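Local coordinates for glycosylation Associate Protein 2 (PDB 6OYC), which probably acts, together with its partner proteins Gap1 and Gap3, in the glycosylation and accessory Sec-dependent secretion of a serine-rich repeat adhesin of the GspB type, at residues B[59-65]-B[81-87]; B[121-127]-B[182-186]; B[128-132]-B[268-272]; B[205-209]-B[234-238]. The contacts are given in a common frame with arbitrary orientation. Numbering follows the deposited sequence.

Interaction 1. Residues B[59-65]-B[81-87]; sequences KISALLL and FEVYEVF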
# COMPACT_ATOMS: atom_id res chain seq x y z
N LYS B 59 5.70 -20.53 -13.47
CA LYS B 59 4.51 -19.96 -12.83
C LYS B 59 3.42 -19.73 -13.87
O LYS B 59 3.70 -19.35 -15.01
CB LYS B 59 4.89 -18.63 -12.15
CG LYS B 59 3.77 -17.90 -11.38
CD LYS B 59 4.21 -16.44 -11.04
CE LYS B 59 3.27 -15.74 -10.04
NZ LYS B 59 3.88 -15.56 -8.68
N ILE B 60 2.18 -19.99 -13.49
CA ILE B 60 1.02 -19.54 -14.25
C ILE B 60 0.47 -18.33 -13.52
O ILE B 60 0.01 -18.44 -12.38
CB ILE B 60 -0.04 -20.63 -14.42
CG1 ILE B 60 0.58 -21.89 -15.03
CG2 ILE B 60 -1.17 -20.11 -15.31
CD1 ILE B 60 -0.42 -23.01 -15.28
N SER B 61 0.52 -17.16 -14.17
CA SER B 61 0.32 -15.91 -13.47
C SER B 61 -1.14 -15.47 -13.40
O SER B 61 -1.48 -14.59 -12.59
CB SER B 61 1.16 -14.81 -14.13
OG SER B 61 2.52 -14.97 -13.80
N ALA B 62 -2.01 -16.06 -14.21
CA ALA B 62 -3.42 -15.72 -14.11
C ALA B 62 -4.27 -16.87 -14.62
O ALA B 62 -3.85 -17.65 -15.49
CB ALA B 62 -3.76 -14.44 -14.89
N LEU B 63 -5.47 -16.97 -14.07
CA LEU B 63 -6.51 -17.87 -14.55
C LEU B 63 -7.60 -17.00 -15.16
O LEU B 63 -8.21 -16.19 -14.46
CB LEU B 63 -7.06 -18.72 -13.40
CG LEU B 63 -8.31 -19.57 -13.72
CD1 LEU B 63 -7.99 -20.55 -14.83
CD2 LEU B 63 -8.84 -20.30 -12.45
N LEU B 64 -7.84 -17.17 -16.45
CA LEU B 64 -8.81 -16.35 -17.16
C LEU B 64 -10.05 -17.18 -17.42
O LEU B 64 -10.01 -18.16 -18.18
CB LEU B 64 -8.23 -15.80 -18.46
CG LEU B 64 -9.28 -15.04 -19.27
CD1 LEU B 64 -9.90 -13.90 -18.46
CD2 LEU B 64 -8.70 -14.54 -20.58
N LEU B 65 -11.16 -16.79 -16.82
CA LEU B 65 -12.41 -17.52 -16.93
C LEU B 65 -13.33 -16.72 -17.85
O LEU B 65 -13.75 -15.61 -17.52
CB LEU B 65 -13.04 -17.73 -15.55
CG LEU B 65 -12.19 -18.54 -14.56
CD1 LEU B 65 -12.86 -18.66 -13.18
CD2 LEU B 65 -11.87 -19.92 -15.13
N PHE B 81 -3.89 -21.50 -7.95
CA PHE B 81 -3.97 -20.05 -8.14
C PHE B 81 -4.24 -19.34 -6.83
O PHE B 81 -4.98 -19.84 -5.98
CB PHE B 81 -5.06 -19.69 -9.17
CG PHE B 81 -4.74 -20.13 -10.57
CD1 PHE B 81 -3.83 -19.41 -11.35
CD2 PHE B 81 -5.29 -21.30 -11.08
CE1 PHE B 81 -3.50 -19.84 -12.63
CE2 PHE B 81 -4.98 -21.74 -12.36
CZ PHE B 81 -4.07 -21.00 -13.14
N GLU B 82 -3.63 -18.17 -6.67
CA GLU B 82 -3.75 -17.33 -5.49
C GLU B 82 -4.89 -16.34 -5.67
O GLU B 82 -5.39 -16.13 -6.77
CB GLU B 82 -2.44 -16.57 -5.23
CG GLU B 82 -1.25 -17.47 -4.97
CD GLU B 82 -1.40 -18.22 -3.66
OE1 GLU B 82 -1.48 -17.55 -2.60
OE2 GLU B 82 -1.45 -19.47 -3.70
N VAL B 83 -5.26 -15.69 -4.57
CA VAL B 83 -6.24 -14.62 -4.67
C VAL B 83 -5.78 -13.54 -5.67
O VAL B 83 -4.58 -13.34 -5.91
CB VAL B 83 -6.50 -14.02 -3.28
CG1 VAL B 83 -7.29 -15.03 -2.42
CG2 VAL B 83 -5.18 -13.61 -2.61
N TYR B 84 -6.76 -12.87 -6.28
CA TYR B 84 -6.56 -11.80 -7.27
C TYR B 84 -5.90 -12.27 -8.55
O TYR B 84 -5.69 -11.45 -9.46
CB TYR B 84 -5.73 -10.65 -6.68
CG TYR B 84 -6.36 -10.09 -5.44
CD1 TYR B 84 -7.59 -9.45 -5.50
CD2 TYR B 84 -5.74 -10.23 -4.21
CE1 TYR B 84 -8.19 -8.94 -4.36
CE2 TYR B 84 -6.33 -9.73 -3.07
CZ TYR B 84 -7.57 -9.09 -3.15
OH TYR B 84 -8.18 -8.59 -2.02
N GLU B 85 -5.57 -13.57 -8.66
CA GLU B 85 -5.03 -14.11 -9.90
C GLU B 85 -6.11 -14.63 -10.83
O GLU B 85 -5.80 -15.14 -11.90
CB GLU B 85 -4.03 -15.23 -9.61
CG GLU B 85 -2.73 -14.72 -8.99
CD GLU B 85 -1.66 -15.81 -8.85
OE1 GLU B 85 -1.97 -17.00 -9.10
OE2 GLU B 85 -0.53 -15.46 -8.47
N VAL B 86 -7.38 -14.53 -10.44
CA VAL B 86 -8.47 -15.10 -11.21
C VAL B 86 -9.26 -13.96 -11.84
O VAL B 86 -9.48 -12.91 -11.20
CB VAL B 86 -9.36 -15.99 -10.32
CG1 VAL B 86 -10.54 -16.57 -11.12
CG2 VAL B 86 -8.51 -17.10 -9.73
N PHE B 87 -9.68 -14.15 -13.09
CA PHE B 87 -10.35 -13.09 -13.83
C PHE B 87 -11.63 -13.61 -14.47
O PHE B 87 -11.67 -14.72 -15.01
CB PHE B 87 -9.38 -12.52 -14.89
CG PHE B 87 -8.22 -11.82 -14.27
CD1 PHE B 87 -7.12 -12.54 -13.82
CD2 PHE B 87 -8.24 -10.44 -14.11
CE1 PHE B 87 -6.04 -11.90 -13.21
CE2 PHE B 87 -7.16 -9.79 -13.51
CZ PHE B 87 -6.06 -10.53 -13.06
O HOH W 1 0.14 -13.90 -10.70
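Three backbone hydrogen bonds tie strand 62-65 to the start of strand 86-89, neighbours in an open parallel sheet: Leu-63 N to Glu-85 O (2.9 Å), Phe-87 N to Leu-63 O (2.9 Å) and Leu-65 N to Phe-87 O (2.8 Å). Leu-63 thus pairs with Val-86, and Leu-64 with Phe-87. Residues 82-85 form a type II turn just before the second strand, and Glu-85 OE1 accepts a bond from Glu-82 N (3.2 Å). The other carboxylate oxygen, Glu-85 OE2, is linked through a water to Ser-61 O, the bond to the carboxylate being weak; Lys-59 NZ stays beyond salt-bridge range. Apolar packing then fills both faces. On the Leu-64 and Phe-87 face, Ala-62 CB meets Phe-87 CE1 at 3.8 Å, beneath helix 115-125, whose Phe-122 packs edge-to-face on Phe-87. On the other, Leu-65 CD1 touches Val-86 CG1 (3.7 Å), while Leu-63 CB sits squarely over the Phe-81 ring in a CH-pi contact, 3.6 Å from its centroid and 4° off the normal.

Interaction 2. Residues B[121-127]-B[182-186]; sequences QFYKGLF and SDFYN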
# COMPACT_ATOMS: atom_id res chain seq x y z
N GLN B 121 -2.93 -5.64 -19.68
CA GLN B 121 -2.80 -5.64 -18.22
C GLN B 121 -2.08 -6.89 -17.72
O GLN B 121 -1.24 -6.82 -16.82
CB GLN B 121 -4.18 -5.55 -17.56
CG GLN B 121 -4.90 -4.23 -17.77
CD GLN B 121 -6.34 -4.28 -17.25
OE1 GLN B 121 -7.10 -5.18 -17.59
NE2 GLN B 121 -6.71 -3.32 -16.43
N PHE B 122 -2.43 -8.06 -18.26
CA PHE B 122 -1.64 -9.26 -17.98
C PHE B 122 -0.17 -9.01 -18.29
O PHE B 122 0.72 -9.20 -17.44
CB PHE B 122 -2.17 -10.44 -18.81
CG PHE B 122 -3.45 -11.05 -18.29
CD1 PHE B 122 -4.04 -10.61 -17.10
CD2 PHE B 122 -4.06 -12.10 -18.98
CE1 PHE B 122 -5.23 -11.20 -16.63
CE2 PHE B 122 -5.24 -12.69 -18.52
CZ PHE B 122 -5.83 -12.24 -17.35
N TYR B 123 0.10 -8.55 -19.52
CA TYR B 123 1.48 -8.41 -19.99
C TYR B 123 2.32 -7.53 -19.06
O TYR B 123 3.49 -7.82 -18.82
CB TYR B 123 1.48 -7.82 -21.40
CG TYR B 123 2.80 -7.99 -22.13
CD1 TYR B 123 3.40 -9.24 -22.19
CD2 TYR B 123 3.43 -6.92 -22.75
CE1 TYR B 123 4.59 -9.43 -22.85
CE2 TYR B 123 4.64 -7.10 -23.42
CZ TYR B 123 5.21 -8.37 -23.46
OH TYR B 123 6.39 -8.59 -24.10
N LYS B 124 1.74 -6.46 -18.52
CA LYS B 124 2.56 -5.51 -17.79
C LYS B 124 2.17 -5.36 -16.33
O LYS B 124 2.77 -4.54 -15.63
CB LYS B 124 2.55 -4.16 -18.51
CG LYS B 124 3.30 -4.23 -19.86
CD LYS B 124 3.86 -2.88 -20.31
CE LYS B 124 4.60 -3.00 -21.65
NZ LYS B 124 5.07 -1.65 -22.17
N GLY B 125 1.21 -6.17 -15.84
CA GLY B 125 0.68 -5.96 -14.51
C GLY B 125 0.77 -7.14 -13.56
O GLY B 125 0.28 -7.05 -12.44
N LEU B 126 1.41 -8.24 -13.98
CA LEU B 126 1.42 -9.48 -13.21
C LEU B 126 2.80 -9.78 -12.63
O LEU B 126 3.07 -10.92 -12.24
CB LEU B 126 0.92 -10.65 -14.07
CG LEU B 126 -0.57 -10.64 -14.46
CD1 LEU B 126 -0.98 -11.77 -15.42
CD2 LEU B 126 -1.44 -10.68 -13.21
N PHE B 127 3.68 -8.79 -12.58
CA PHE B 127 5.01 -9.01 -12.03
C PHE B 127 4.94 -9.29 -10.53
O PHE B 127 4.00 -8.88 -9.83
CB PHE B 127 5.92 -7.78 -12.31
CG PHE B 127 5.36 -6.47 -11.77
CD1 PHE B 127 4.50 -5.69 -12.55
CD2 PHE B 127 5.68 -6.02 -10.49
CE1 PHE B 127 3.97 -4.49 -12.06
CE2 PHE B 127 5.15 -4.82 -9.98
CZ PHE B 127 4.30 -4.06 -10.77
N SER B 182 10.07 -0.80 -19.51
CA SER B 182 9.25 -1.26 -20.61
C SER B 182 8.41 -2.48 -20.24
O SER B 182 7.57 -2.91 -21.04
CB SER B 182 10.13 -1.58 -21.83
OG SER B 182 11.24 -2.35 -21.42
N ASP B 183 8.59 -3.04 -19.04
CA ASP B 183 7.96 -4.31 -18.68
C ASP B 183 6.73 -4.18 -17.79
O ASP B 183 5.97 -5.15 -17.69
CB ASP B 183 8.97 -5.22 -18.00
CG ASP B 183 10.12 -5.56 -18.91
OD1 ASP B 183 9.88 -5.90 -20.09
OD2 ASP B 183 11.25 -5.47 -18.46
N PHE B 184 6.50 -3.03 -17.16
CA PHE B 184 5.29 -2.80 -16.38
C PHE B 184 4.84 -1.36 -16.56
O PHE B 184 5.49 -0.56 -17.24
CB PHE B 184 5.49 -3.14 -14.89
CG PHE B 184 6.82 -2.70 -14.32
CD1 PHE B 184 7.04 -1.37 -13.98
CD2 PHE B 184 7.84 -3.61 -14.09
CE1 PHE B 184 8.26 -0.96 -13.44
CE2 PHE B 184 9.05 -3.22 -13.56
CZ PHE B 184 9.26 -1.88 -13.23
N TYR B 185 3.69 -1.03 -15.97
CA TYR B 185 3.22 0.35 -15.97
C TYR B 185 4.10 1.19 -15.06
O TYR B 185 4.61 0.71 -14.03
CB TYR B 185 1.77 0.43 -15.51
CG TYR B 185 0.83 -0.27 -16.44
CD1 TYR B 185 0.57 -1.64 -16.30
CD2 TYR B 185 0.22 0.41 -17.48
CE1 TYR B 185 -0.29 -2.30 -17.18
CE2 TYR B 185 -0.63 -0.22 -18.36
CZ TYR B 185 -0.89 -1.58 -18.20
OH TYR B 185 -1.75 -2.20 -19.06
N ASN B 186 4.29 2.44 -15.45
CA ASN B 186 5.07 3.40 -14.66
C ASN B 186 4.08 4.40 -14.09
O ASN B 186 3.51 5.20 -14.83
CB ASN B 186 6.14 4.08 -15.50
CG ASN B 186 7.12 3.08 -16.07
OD1 ASN B 186 8.12 2.75 -15.44
ND2 ASN B 186 6.82 2.57 -17.27
O HOH W 2 6.11 -0.09 -19.87
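Lys-124, in the last turn of helix 115-125, is stretched out (chi2 to chi4 all t) along residues 182-186, so that its NZ makes a weak hydrogen bond to Ser-182 O (3.0 Å) and shares a water with Phe-184 O. Its charge is met by salt bridges to Glu-233 and Asp-235. The aliphatic part of this chain passes Tyr-185, an m rotamer whose ring lies 3.6 Å from Lys-124 CB (at CE1) and whose hydroxyl reaches toward the helix at Gln-121. Beyond the helix, Phe-127 and Phe-184 both adopt p rotamers and meet obliquely, centroids 5.0 Å apart and planes at 45°, with Phe-127 CE1 3.5 Å from Phe-184 CB; Arg-263 adds a cation-pi contact to Phe-127. The backbones are close as well: Lys-124 O receives a CA-H...O contact from Phe-184 CA at 3.2 Å. This is interdomain packing, joining a helix that flanks the N-terminal parallel alpha/beta sheet to the turn that opens strand 185-195 of the antiparallel beta region.

Interaction 3. Residues B[128-132]-B[268-272]; sequences IGQYG and TFLLG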
# COMPACT_ATOMS: atom_id res chain seq x y z
N ILE B 128 5.96 -9.97 -10.04
CA ILE B 128 6.10 -10.22 -8.61
C ILE B 128 6.88 -9.07 -7.98
O ILE B 128 7.78 -8.48 -8.59
CB ILE B 128 6.80 -11.57 -8.37
CG1 ILE B 128 8.09 -11.61 -9.19
CG2 ILE B 128 5.89 -12.73 -8.77
CD1 ILE B 128 8.98 -12.78 -8.90
N GLY B 129 6.54 -8.73 -6.75
CA GLY B 129 7.21 -7.65 -6.06
C GLY B 129 6.38 -6.37 -6.07
O GLY B 129 5.34 -6.26 -6.72
N GLN B 130 6.87 -5.40 -5.31
CA GLN B 130 6.27 -4.08 -5.24
C GLN B 130 7.41 -3.07 -5.15
O GLN B 130 8.48 -3.39 -4.64
CB GLN B 130 5.36 -3.95 -4.01
CG GLN B 130 6.02 -4.48 -2.74
CD GLN B 130 5.18 -4.36 -1.47
OE1 GLN B 130 4.24 -3.56 -1.40
NE2 GLN B 130 5.52 -5.15 -0.46
N TYR B 131 7.17 -1.86 -5.66
CA TYR B 131 8.13 -0.78 -5.43
C TYR B 131 7.49 0.59 -5.64
O TYR B 131 6.66 0.78 -6.53
CB TYR B 131 9.37 -0.86 -6.33
CG TYR B 131 10.47 0.09 -5.84
CD1 TYR B 131 11.09 -0.10 -4.61
CD2 TYR B 131 10.84 1.21 -6.59
CE1 TYR B 131 12.08 0.77 -4.15
CE2 TYR B 131 11.84 2.08 -6.14
CZ TYR B 131 12.45 1.85 -4.91
OH TYR B 131 13.43 2.71 -4.44
N GLY B 132 7.93 1.54 -4.83
CA GLY B 132 7.65 2.94 -5.05
C GLY B 132 8.67 3.77 -4.31
O GLY B 132 9.34 3.29 -3.39
N THR B 268 -2.71 -1.95 -6.58
CA THR B 268 -1.73 -0.99 -6.11
C THR B 268 -0.64 -1.71 -5.33
O THR B 268 -0.92 -2.42 -4.36
CB THR B 268 -2.40 0.07 -5.23
OG1 THR B 268 -3.41 0.75 -5.99
CG2 THR B 268 -1.36 1.07 -4.73
N PHE B 269 0.61 -1.51 -5.76
CA PHE B 269 1.79 -2.18 -5.20
C PHE B 269 1.71 -3.67 -5.48
O PHE B 269 2.41 -4.17 -6.37
CB PHE B 269 1.95 -1.93 -3.69
CG PHE B 269 2.26 -0.50 -3.33
CD1 PHE B 269 3.26 0.21 -4.02
CD2 PHE B 269 1.58 0.15 -2.30
CE1 PHE B 269 3.56 1.54 -3.68
CE2 PHE B 269 1.87 1.49 -1.96
CZ PHE B 269 2.86 2.18 -2.65
N LEU B 270 0.87 -4.40 -4.75
CA LEU B 270 0.66 -5.82 -4.99
C LEU B 270 -0.56 -6.03 -5.87
O LEU B 270 -1.42 -5.15 -6.01
CB LEU B 270 0.49 -6.57 -3.66
CG LEU B 270 1.69 -6.43 -2.72
CD1 LEU B 270 1.31 -6.86 -1.30
CD2 LEU B 270 2.87 -7.26 -3.24
N LEU B 271 -0.63 -7.22 -6.47
CA LEU B 271 -1.83 -7.68 -7.14
C LEU B 271 -3.00 -7.70 -6.16
O LEU B 271 -2.95 -8.35 -5.11
CB LEU B 271 -1.57 -9.08 -7.71
CG LEU B 271 -2.52 -9.64 -8.78
CD1 LEU B 271 -2.46 -8.84 -10.08
CD2 LEU B 271 -2.21 -11.10 -9.03
N GLY B 272 -4.06 -6.95 -6.49
CA GLY B 272 -5.18 -6.80 -5.58
C GLY B 272 -5.09 -5.63 -4.62
O GLY B 272 -6.09 -5.34 -3.95
O HOH W 3 4.48 -2.07 -7.23
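Thr-268 leads into the contact, its carbonyl O accepting a weak hydrogen bond from Leu-270 N (2.7 Å) across a tight bend. At the apex of that bend Phe-269 takes up phi/psi of 65/-76°, as in a classic gamma turn, and so presents both its ring and its carbonyl to residues 128-132. Phe-269 CB lies 3.6 Å from Gln-130 OE1, while the ring edge faces Tyr-131 O, with CD1 4.3 Å away. Gln-130 OE1 itself is bonded to the backbone of Phe-310. No direct hydrogen bond joins the segments; a water spans them instead, accepting from Tyr-131 N and donating to Phe-269 O, 3.1 Å from each. Two connecting loops meet here, one running from helix 115-125 into strand 132-135 of the beta region, the other from strand 251-262 into strand 274-277 of the mixed sheet of the C-terminal alpha/beta-hydrolase-like part. Leu-270 follows, with CG 4.1 Å from Gln-130 OE1 and CD2 4.4 Å from Gly-129 O, and its side chain also packs on Phe-310. Leu-271 makes no contact with residues 128-132 and packs on Leu-266, and Gly-272, at a positive phi of 91°, hydrogen-bonds through its backbone to Leu-266.

Interaction 4. Residues B[205-209]-B[234-238]; sequences SLIVD and SDISG
A glycine is pressed directly against a strand backbone here: Gly-238 CA approaches Ile-207 O to 3.1 Å in a CA-H...O contact, and a CB at this position would lie only 2.0 Å from that oxygen. Residues 205-208 are extended (phi -62 to -115°, psi 108 to 139°), and Gly-238 is nearly fully stretched at 180/-139°. Val-208 and Gly-238 form an antiparallel non-hydrogen-bonded pair, CA to CA 4.4 Å; the Asp-209 and Gly-238 CA atoms are closer still, at 3.8 Å. One firm hydrogen bond closes the register, from Asp-209 N to Ser-237 O (2.8 Å, 157° at the hydrogen). Before it, residues 234-236 form an ST turn: Ser-234, chi1 t, accepts from Ile-236 N at its OG (3.1 Å). The m side chain of Ile-236 then points back at the strand, its CG2 4.1 Å from Leu-206 CD2 and 4.0 Å from Val-208 CG2; both of those residues are t in chi1. Such pairing is characteristic of the end of an antiparallel strand pair, where one strand finishes and a loop enters its partner. Strand 198-208 runs between strands 215-222 and 238-247, and Leu-206 also packs on Trp-219, Leu-240 and Phe-180 of strand 168-180.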
# COMPACT_ATOMS: atom_id res chain seq x y z
N SER B 205 9.10 13.66 -20.28
CA SER B 205 9.88 13.29 -21.46
C SER B 205 10.65 11.99 -21.21
O SER B 205 11.42 11.89 -20.25
CB SER B 205 10.86 14.41 -21.84
OG SER B 205 10.23 15.68 -22.00
N LEU B 206 10.48 11.02 -22.11
CA LEU B 206 11.15 9.73 -22.00
C LEU B 206 12.47 9.75 -22.77
O LEU B 206 12.48 9.75 -24.01
CB LEU B 206 10.24 8.62 -22.51
CG LEU B 206 10.82 7.20 -22.53
CD1 LEU B 206 11.35 6.80 -21.16
CD2 LEU B 206 9.74 6.23 -23.03
N ILE B 207 13.59 9.77 -22.04
CA ILE B 207 14.93 9.72 -22.62
C ILE B 207 15.31 8.25 -22.80
O ILE B 207 15.35 7.49 -21.83
CB ILE B 207 15.95 10.46 -21.73
CG1 ILE B 207 15.55 11.93 -21.55
CG2 ILE B 207 17.38 10.34 -22.30
CD1 ILE B 207 15.77 12.47 -20.13
N VAL B 208 15.61 7.85 -24.05
CA VAL B 208 15.88 6.44 -24.34
C VAL B 208 17.09 5.96 -23.58
O VAL B 208 18.12 6.66 -23.49
CB VAL B 208 16.09 6.21 -25.85
CG1 VAL B 208 16.54 4.76 -26.11
CG2 VAL B 208 14.84 6.53 -26.61
N ASP B 209 17.00 4.75 -23.06
CA ASP B 209 18.09 4.17 -22.29
C ASP B 209 19.42 4.26 -23.03
O ASP B 209 19.51 3.93 -24.21
CB ASP B 209 17.77 2.72 -21.97
CG ASP B 209 18.09 2.39 -20.57
OD1 ASP B 209 19.22 2.71 -20.12
OD2 ASP B 209 17.18 1.82 -19.91
N SER B 234 5.18 2.08 -22.13
CA SER B 234 5.73 2.07 -23.47
C SER B 234 6.72 0.92 -23.57
O SER B 234 7.28 0.49 -22.57
CB SER B 234 6.43 3.39 -23.82
OG SER B 234 7.24 3.24 -24.97
N ASP B 235 6.94 0.45 -24.79
CA ASP B 235 7.92 -0.62 -24.92
C ASP B 235 9.35 -0.11 -25.04
O ASP B 235 10.27 -0.93 -25.13
CB ASP B 235 7.56 -1.53 -26.09
CG ASP B 235 6.24 -2.28 -25.86
OD1 ASP B 235 5.56 -2.62 -26.86
OD2 ASP B 235 5.90 -2.56 -24.68
N ILE B 236 9.56 1.19 -24.95
CA ILE B 236 10.89 1.77 -24.91
C ILE B 236 11.32 1.91 -23.46
O ILE B 236 10.56 2.40 -22.62
CB ILE B 236 10.91 3.14 -25.61
CG1 ILE B 236 10.67 2.96 -27.11
CG2 ILE B 236 12.21 3.83 -25.34
CD1 ILE B 236 9.84 4.08 -27.74
N SER B 237 12.53 1.48 -23.17
CA SER B 237 13.11 1.61 -21.84
C SER B 237 13.99 2.87 -21.77
O SER B 237 14.71 3.20 -22.73
CB SER B 237 13.92 0.35 -21.53
OG SER B 237 14.22 0.26 -20.16
N GLY B 238 13.95 3.56 -20.63
CA GLY B 238 14.79 4.73 -20.43
C GLY B 238 14.60 5.41 -19.08
O GLY B 238 14.47 4.73 -18.05

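Interactions 1, 2 and 3 form a path from the N-terminal parallel sheet to the junction of the domains, and interaction 4, at strand ends of the beta region, joins through interaction 2. Phe-87 CE1 meets Phe-122 CE1 at 3.6 Å between interactions 1 and 2; Leu-126 CD2 meets Leu-271 CD1 at 3.8 Å between 2 and 3, whose segments alternate along the chain; Glu-85 CG touches Leu-271 CD2 at 3.7 Å between 1 and 3. The polar joint is the salt bridge of Lys-124 NZ to Asp-235 OD2, 2.8 Å, linking 2 to 4. Interactions 1 and 4 stay about 17 Å apart at their nearest atoms. A glycerol bonded to Gln-121, probably from crystallisation, lies beside interaction 2.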